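Local coordinates for serine-rich Repeat Adhesion Glycoprotein (Srr1) (Streptococcus agalactiae, PDB 4MBO), which binds fibrinogen as a surface glycoprotein adhesin, probably through a binding region built from two immunoglobulin-like domains, at residues 36-41 / 156-161; 132-137 / 240-245. All blocks are in the same frame, centred on the assembly; numbering follows the deposited sequence.

In the fold
Contacts 1 and 2 both lie where the two domains of the chain meet, their centres about 9 Å apart and about 10 and 11 Å from the centre of the chain. Along the sequence their segments alternate: 36-41, 132-137, 156-161, 240-245. Segment 156-161 finishes strand 148-157 and leads into the second domain. In contact 1 it meets the loop after strand 34-36; in contact 2 a loop of the first domain meets one of the second. Tyr158 joins the two, with its backbone N hydrogen-bonded to Thr134 OG1, its ring against the backbone of Lys133 and its hydroxyl against Ser243 CB. Contact 1 secures the connecting segment, contact 2 joins the domains directly, and together they probably restrain their relative orientation.

Contact 1. Residues 36-41 / 156-161; sequences KLDSSE and VQYNSP. With CA (calcium ion), chain E.
Asp38 reaches over to Tyr158 and Asn159. Its CB lies against the side-chain amide of Asn159, in one of that residue's two conformers, where ND2 is hydrogen-bonded to Tyr312 OH. Chi1 of -74° sets CG anti to the carbonyl carbon, 3.7 Å from Asn159 N. OD2 takes the N-H of Asn159 on its anti lone pair at 2.8 Å, N-H...O angle 160°, and lies at the edge of the Tyr158 ring, near its plane. OD1 turns to Arg176, in a salt bridge, and to Tyr314 OH, both in the second domain. The contact sits where strand 148-157 of the immunoglobulin-like first domain runs out toward its neighbour. Edge strand 34-36 pairs in parallel with it, and Leu37 N continues the pairing with a 3.0 Å hydrogen bond to Gln157 O. Lys36 opens a type I turn to Ser39, closed by Ser39 N on Lys36 O; water 1 links Asp38 N to Gln157 O. Leu37 lies alongside Tyr158, with CD1 3.6 Å from Val156 CG1 and 3.4 Å from Tyr158 OH, itself hydrogen-bonded to Ile131 O. Ser40 O and, in one conformer, OG bind a calcium ion, with five waters as other ligands.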
loop_
_atom_site.group_PDB
_atom_site.type_symbol
_atom_site.label_atom_id
_atom_site.label_comp_id
_atom_site.label_asym_id
_atom_site.label_seq_id
_atom_site.Cartn_x
_atom_site.Cartn_y
_atom_site.Cartn_z
ATOM N N LYS A 36 -1.242 -7.609 -9.259
ATOM C CA LYS A 36 -0.810 -6.281 -9.737
ATOM C C LYS A 36 -1.204 -5.234 -8.710
ATOM O O LYS A 36 -2.315 -4.707 -8.728
ATOM C CB LYS A 36 -1.439 -5.990 -11.098
ATOM C CG LYS A 36 -1.090 -7.033 -12.149
ATOM C CD LYS A 36 -1.763 -6.759 -13.492
ATOM C CE LYS A 36 -1.594 -7.911 -14.478
ATOM N NZ LYS A 36 -2.556 -7.816 -15.620
ATOM N N LEU A 37 -0.250 -4.888 -7.850
ATOM C CA LEU A 37 -0.529 -3.958 -6.749
ATOM C C LEU A 37 -0.639 -2.509 -7.182
ATOM O O LEU A 37 -0.996 -1.661 -6.374
ATOM C CB LEU A 37 0.481 -4.119 -5.617
ATOM C CG LEU A 37 0.350 -5.412 -4.827
ATOM C CD1 LEU A 37 1.430 -5.503 -3.760
ATOM C CD2 LEU A 37 -1.029 -5.567 -4.152
ATOM N N ASP A 38 -0.326 -2.214 -8.439
ATOM C CA ASP A 38 -0.518 -0.872 -8.979
ATOM C C ASP A 38 -1.704 -0.829 -9.967
ATOM O O ASP A 38 -1.917 0.153 -10.674
ATOM C CB ASP A 38 0.775 -0.347 -9.594
ATOM C CG ASP A 38 1.780 0.048 -8.539
ATOM O OD1 ASP A 38 1.332 0.587 -7.494
ATOM O OD2 ASP A 38 2.989 -0.102 -8.758
ATOM N N SER A 39 -2.480 -1.925 -9.964
ATOM C CA SER A 39 -3.731 -2.038 -10.713
ATOM C C SER A 39 -4.877 -2.437 -9.758
ATOM O O SER A 39 -5.833 -3.092 -10.162
ATOM C CB SER A 39 -3.596 -3.036 -11.873
ATOM O OG SER A 39 -2.630 -2.582 -12.798
ATOM N N SER A 40 -4.726 -2.060 -8.498
ATOM C CA SER A 40 -5.724 -2.280 -7.476
ATOM C C SER A 40 -6.224 -3.740 -7.428
ATOM O O SER A 40 -7.413 -3.998 -7.403
ATOM C CB SER A 40 -6.878 -1.266 -7.671
ATOM O OG SER A 40 -7.652 -1.099 -6.493
ATOM N N GLU A 41 -5.295 -4.695 -7.449
ATOM C CA GLU A 41 -5.633 -6.118 -7.296
ATOM C C GLU A 41 -5.358 -6.643 -5.876
ATOM O O GLU A 41 -4.545 -6.090 -5.127
ATOM C CB GLU A 41 -4.873 -6.965 -8.316
ATOM C CG GLU A 41 -5.357 -6.710 -9.732
ATOM C CD GLU A 41 -4.822 -7.672 -10.767
ATOM O OE1 GLU A 41 -3.796 -8.354 -10.514
ATOM O OE2 GLU A 41 -5.455 -7.731 -11.854
ATOM N N VAL A 156 4.204 -10.935 -7.389
ATOM C CA VAL A 156 3.719 -9.613 -6.996
ATOM C C VAL A 156 4.370 -8.613 -7.938
ATOM O O VAL A 156 5.572 -8.600 -8.078
ATOM C CB VAL A 156 4.039 -9.322 -5.535
ATOM C CG1 VAL A 156 3.644 -7.899 -5.179
ATOM C CG2 VAL A 156 3.312 -10.336 -4.657
ATOM N N GLN A 157 3.557 -7.789 -8.568
ATOM C CA GLN A 157 4.074 -6.839 -9.531
ATOM C C GLN A 157 3.697 -5.418 -9.200
ATOM O O GLN A 157 2.578 -5.139 -8.810
ATOM C CB GLN A 157 3.506 -7.199 -10.911
ATOM C CG GLN A 157 3.748 -6.178 -11.997
ATOM C CD GLN A 157 3.166 -6.632 -13.318
ATOM O OE1 GLN A 157 3.633 -7.592 -13.904
ATOM N NE2 GLN A 157 2.143 -5.942 -13.780
ATOM N N TYR A 158 4.669 -4.533 -9.368
ATOM C CA TYR A 158 4.476 -3.107 -9.234
ATOM C C TYR A 158 4.880 -2.484 -10.577
ATOM O O TYR A 158 5.607 -3.084 -11.381
ATOM C CB TYR A 158 5.386 -2.535 -8.176
ATOM C CG TYR A 158 5.106 -2.981 -6.762
ATOM C CD1 TYR A 158 4.199 -2.301 -5.969
ATOM C CD2 TYR A 158 5.791 -4.061 -6.194
ATOM C CE1 TYR A 158 3.933 -2.693 -4.650
ATOM C CE2 TYR A 158 5.542 -4.459 -4.893
ATOM C CZ TYR A 158 4.639 -3.756 -4.115
ATOM O OH TYR A 158 4.356 -4.134 -2.824
ATOM N N ASN A 159 4.335 -1.315 -10.874
ATOM C CA ASN A 159 4.708 -0.650 -12.110
ATOM C C ASN A 159 6.147 -0.179 -12.140
ATOM O O ASN A 159 6.732 0.127 -11.096
ATOM C CB ASN A 159 3.809 0.547 -12.351
ATOM C CG ASN A 159 2.454 0.157 -12.876
ATOM O OD1 ASN A 159 2.240 -0.978 -13.340
ATOM N ND2 ASN A 159 1.532 1.084 -12.817
ATOM N N SER A 160 6.712 -0.123 -13.347
ATOM C CA SER A 160 8.089 0.351 -13.540
ATOM C C SER A 160 8.133 1.866 -13.738
ATOM O O SER A 160 7.154 2.468 -14.117
ATOM C CB SER A 160 8.737 -0.313 -14.760
ATOM O OG SER A 160 8.860 -1.707 -14.545
ATOM N N PRO A 161 9.285 2.475 -13.473
ATOM C CA PRO A 161 9.405 3.911 -13.711
ATOM C C PRO A 161 9.282 4.353 -15.152
ATOM O O PRO A 161 9.473 3.552 -16.080
ATOM C CB PRO A 161 10.819 4.219 -13.200
ATOM C CG PRO A 161 11.063 3.176 -12.162
ATOM C CD PRO A 161 10.430 1.944 -12.722
HETATM CA CA CA E . -9.407 -2.758 -6.019
HETATM O O HOH W 1 0.760 -3.521 -10.915
HETATM O O HOH W 2 -7.529 -3.423 -4.169
HETATM O O HOH W 3 -10.674 -0.613 -6.202
HETATM O O HOH W 4 -10.191 -2.925 -8.397
HETATM O O HOH W 5 -11.164 -3.061 -4.558
HETATM O O HOH W 6 -9.087 -4.649 -5.322
#

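Contact 2. Residues 132-137 / 240-245; sequences SKTTSD and LTDSMD
Ser132 and Asp242 bring together two loops of different domains: 132-137, between strands 116-126 and 139-145 of the immunoglobulin-like first domain, and 240-245, between strands 229-235 and 254-255 of the second. The touching parts run nearly perpendicular. Two backbone bonds converge on one acceptor. Ser132 O receives Asp242 N at 2.8 Å in its carbonyl plane and Ser243 N at 3.0 Å, the latter tilted 29° from that plane. The return bond uses a side chain: Thr134 N donates to the anti lone pair of Asp242 OD2 at 2.9 Å, nearly straight at 167°. Chi1 of -62° puts Asp242 CG anti to the carbonyl carbon and 3.9 Å from Thr134 N; the other carboxylate oxygen, OD1, forms a salt bridge with Arg174. Van der Waals contacts are few. Thr241 CG2 meets Ser132 OG at 3.5 Å, while Ser243 OG, which is hydrogen-bonded to Gln128 O, lies beside Ser132 CB. Lys133 crosses Asp242 at about a right angle, passing its CB beside OD2; its extended chain then carries CE to 3.5 Å from Leu240 O. Within 240-245 two hydroxyls shape the loop. Thr241 OG1, also bonded to Gln246, accepts Met244 N in an ST motif, and Ser243 OG closes an ST turn by accepting Asp245 N at 3.1 Å.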
loop_
_atom_site.group_PDB
_atom_site.type_symbol
_atom_site.label_atom_id
_atom_site.label_comp_id
_atom_site.label_asym_id
_atom_site.label_seq_id
_atom_site.Cartn_x
_atom_site.Cartn_y
_atom_site.Cartn_z
ATOM N N SER A 132 7.896 -5.722 -0.921
ATOM C CA SER A 132 7.953 -4.322 -1.298
ATOM C C SER A 132 8.520 -4.044 -2.697
ATOM O O SER A 132 8.591 -2.889 -3.134
ATOM C CB SER A 132 8.736 -3.587 -0.237
ATOM O OG SER A 132 10.044 -4.101 -0.232
ATOM N N LYS A 133 8.990 -5.096 -3.367
ATOM C CA LYS A 133 9.498 -5.008 -4.725
ATOM C C LYS A 133 8.863 -6.050 -5.623
ATOM O O LYS A 133 8.463 -7.131 -5.176
ATOM C CB LYS A 133 11.028 -5.201 -4.752
ATOM C CG LYS A 133 11.820 -4.109 -4.071
ATOM C CD LYS A 133 13.314 -4.426 -4.085
ATOM C CE LYS A 133 14.134 -3.494 -3.222
ATOM N NZ LYS A 133 15.596 -3.818 -3.327
ATOM N N THR A 134 8.826 -5.761 -6.912
ATOM C CA THR A 134 8.301 -6.703 -7.894
ATOM C C THR A 134 9.097 -8.010 -7.818
ATOM O O THR A 134 10.309 -7.988 -7.656
ATOM C CB THR A 134 8.442 -6.107 -9.291
ATOM O OG1 THR A 134 7.566 -4.965 -9.407
ATOM C CG2 THR A 134 8.125 -7.088 -10.352
ATOM N N THR A 135 8.407 -9.139 -7.894
ATOM C CA THR A 135 9.087 -10.428 -7.793
ATOM C C THR A 135 8.986 -11.137 -9.125
ATOM O O THR A 135 7.939 -11.111 -9.765
ATOM C CB THR A 135 8.485 -11.332 -6.685
ATOM O OG1 THR A 135 7.168 -11.768 -7.027
ATOM C CG2 THR A 135 8.441 -10.588 -5.339
ATOM N N SER A 136 10.079 -11.737 -9.558
ATOM C CA SER A 136 10.051 -12.543 -10.796
ATOM C C SER A 136 9.399 -13.895 -10.543
ATOM O O SER A 136 8.816 -14.502 -11.452
ATOM C CB SER A 136 11.464 -12.783 -11.324
ATOM O OG SER A 136 12.223 -13.461 -10.325
ATOM N N ASP A 137 9.501 -14.372 -9.315
ATOM C CA ASP A 137 8.989 -15.718 -8.995
ATOM C C ASP A 137 7.767 -15.644 -8.066
ATOM O O ASP A 137 7.517 -14.636 -7.430
ATOM C CB ASP A 137 10.100 -16.562 -8.357
ATOM C CG ASP A 137 11.471 -16.549 -9.162
ATOM O OD1 ASP A 137 11.570 -16.294 -10.408
ATOM O OD2 ASP A 137 12.499 -16.849 -8.490
ATOM N N LEU A 240 15.744 1.936 -2.420
ATOM C CA LEU A 240 14.355 2.207 -2.741
ATOM C C LEU A 240 13.565 0.922 -3.006
ATOM O O LEU A 240 14.071 -0.025 -3.631
ATOM C CB LEU A 240 14.247 3.088 -3.978
ATOM C CG LEU A 240 14.887 4.474 -3.854
ATOM C CD1 LEU A 240 14.810 5.141 -5.217
ATOM C CD2 LEU A 240 14.233 5.347 -2.802
ATOM N N THR A 241 12.329 0.905 -2.531
ATOM C CA THR A 241 11.410 -0.195 -2.811
ATOM C C THR A 241 10.477 0.255 -3.949
ATOM O O THR A 241 10.483 1.420 -4.365
ATOM C CB THR A 241 10.556 -0.533 -1.560
ATOM O OG1 THR A 241 9.739 0.609 -1.225
ATOM C CG2 THR A 241 11.445 -0.942 -0.420
ATOM N N ASP A 242 9.658 -0.656 -4.460
ATOM C CA ASP A 242 8.696 -0.335 -5.488
ATOM C C ASP A 242 7.349 0.085 -4.862
ATOM O O ASP A 242 6.587 0.867 -5.440
ATOM C CB ASP A 242 8.509 -1.541 -6.421
ATOM C CG ASP A 242 9.796 -1.951 -7.168
ATOM O OD1 ASP A 242 10.626 -1.059 -7.503
ATOM O OD2 ASP A 242 9.968 -3.157 -7.413
ATOM N N SER A 243 7.018 -0.450 -3.677
ATOM C CA SER A 243 5.776 -0.030 -3.007
ATOM C C SER A 243 5.886 1.340 -2.379
ATOM O O SER A 243 4.876 1.988 -2.145
ATOM C CB SER A 243 5.391 -0.994 -1.884
ATOM O OG SER A 243 6.322 -0.871 -0.830
ATOM N N MET A 244 7.117 1.772 -2.097
ATOM C CA MET A 244 7.387 3.033 -1.454
ATOM C C MET A 244 6.939 3.077 0.000
ATOM O O MET A 244 7.005 4.124 0.625
ATOM C CB MET A 244 6.821 4.208 -2.254
ATOM C CG MET A 244 7.126 4.125 -3.721
ATOM S SD MET A 244 6.815 5.690 -4.558
ATOM C CE MET A 244 7.046 5.184 -6.251
ATOM N N ASP A 245 6.513 1.937 0.549
ATOM C CA ASP A 245 6.124 1.876 1.961
ATOM C C ASP A 245 7.287 1.281 2.713
ATOM O O ASP A 245 7.413 0.065 2.841
ATOM C CB ASP A 245 4.875 1.039 2.157
ATOM C CG ASP A 245 4.221 1.274 3.525
ATOM O OD1 ASP A 245 4.883 1.901 4.397
ATOM O OD2 ASP A 245 3.085 0.804 3.745
HETATM O O HOH W 7 8.648 -2.726 -10.547
#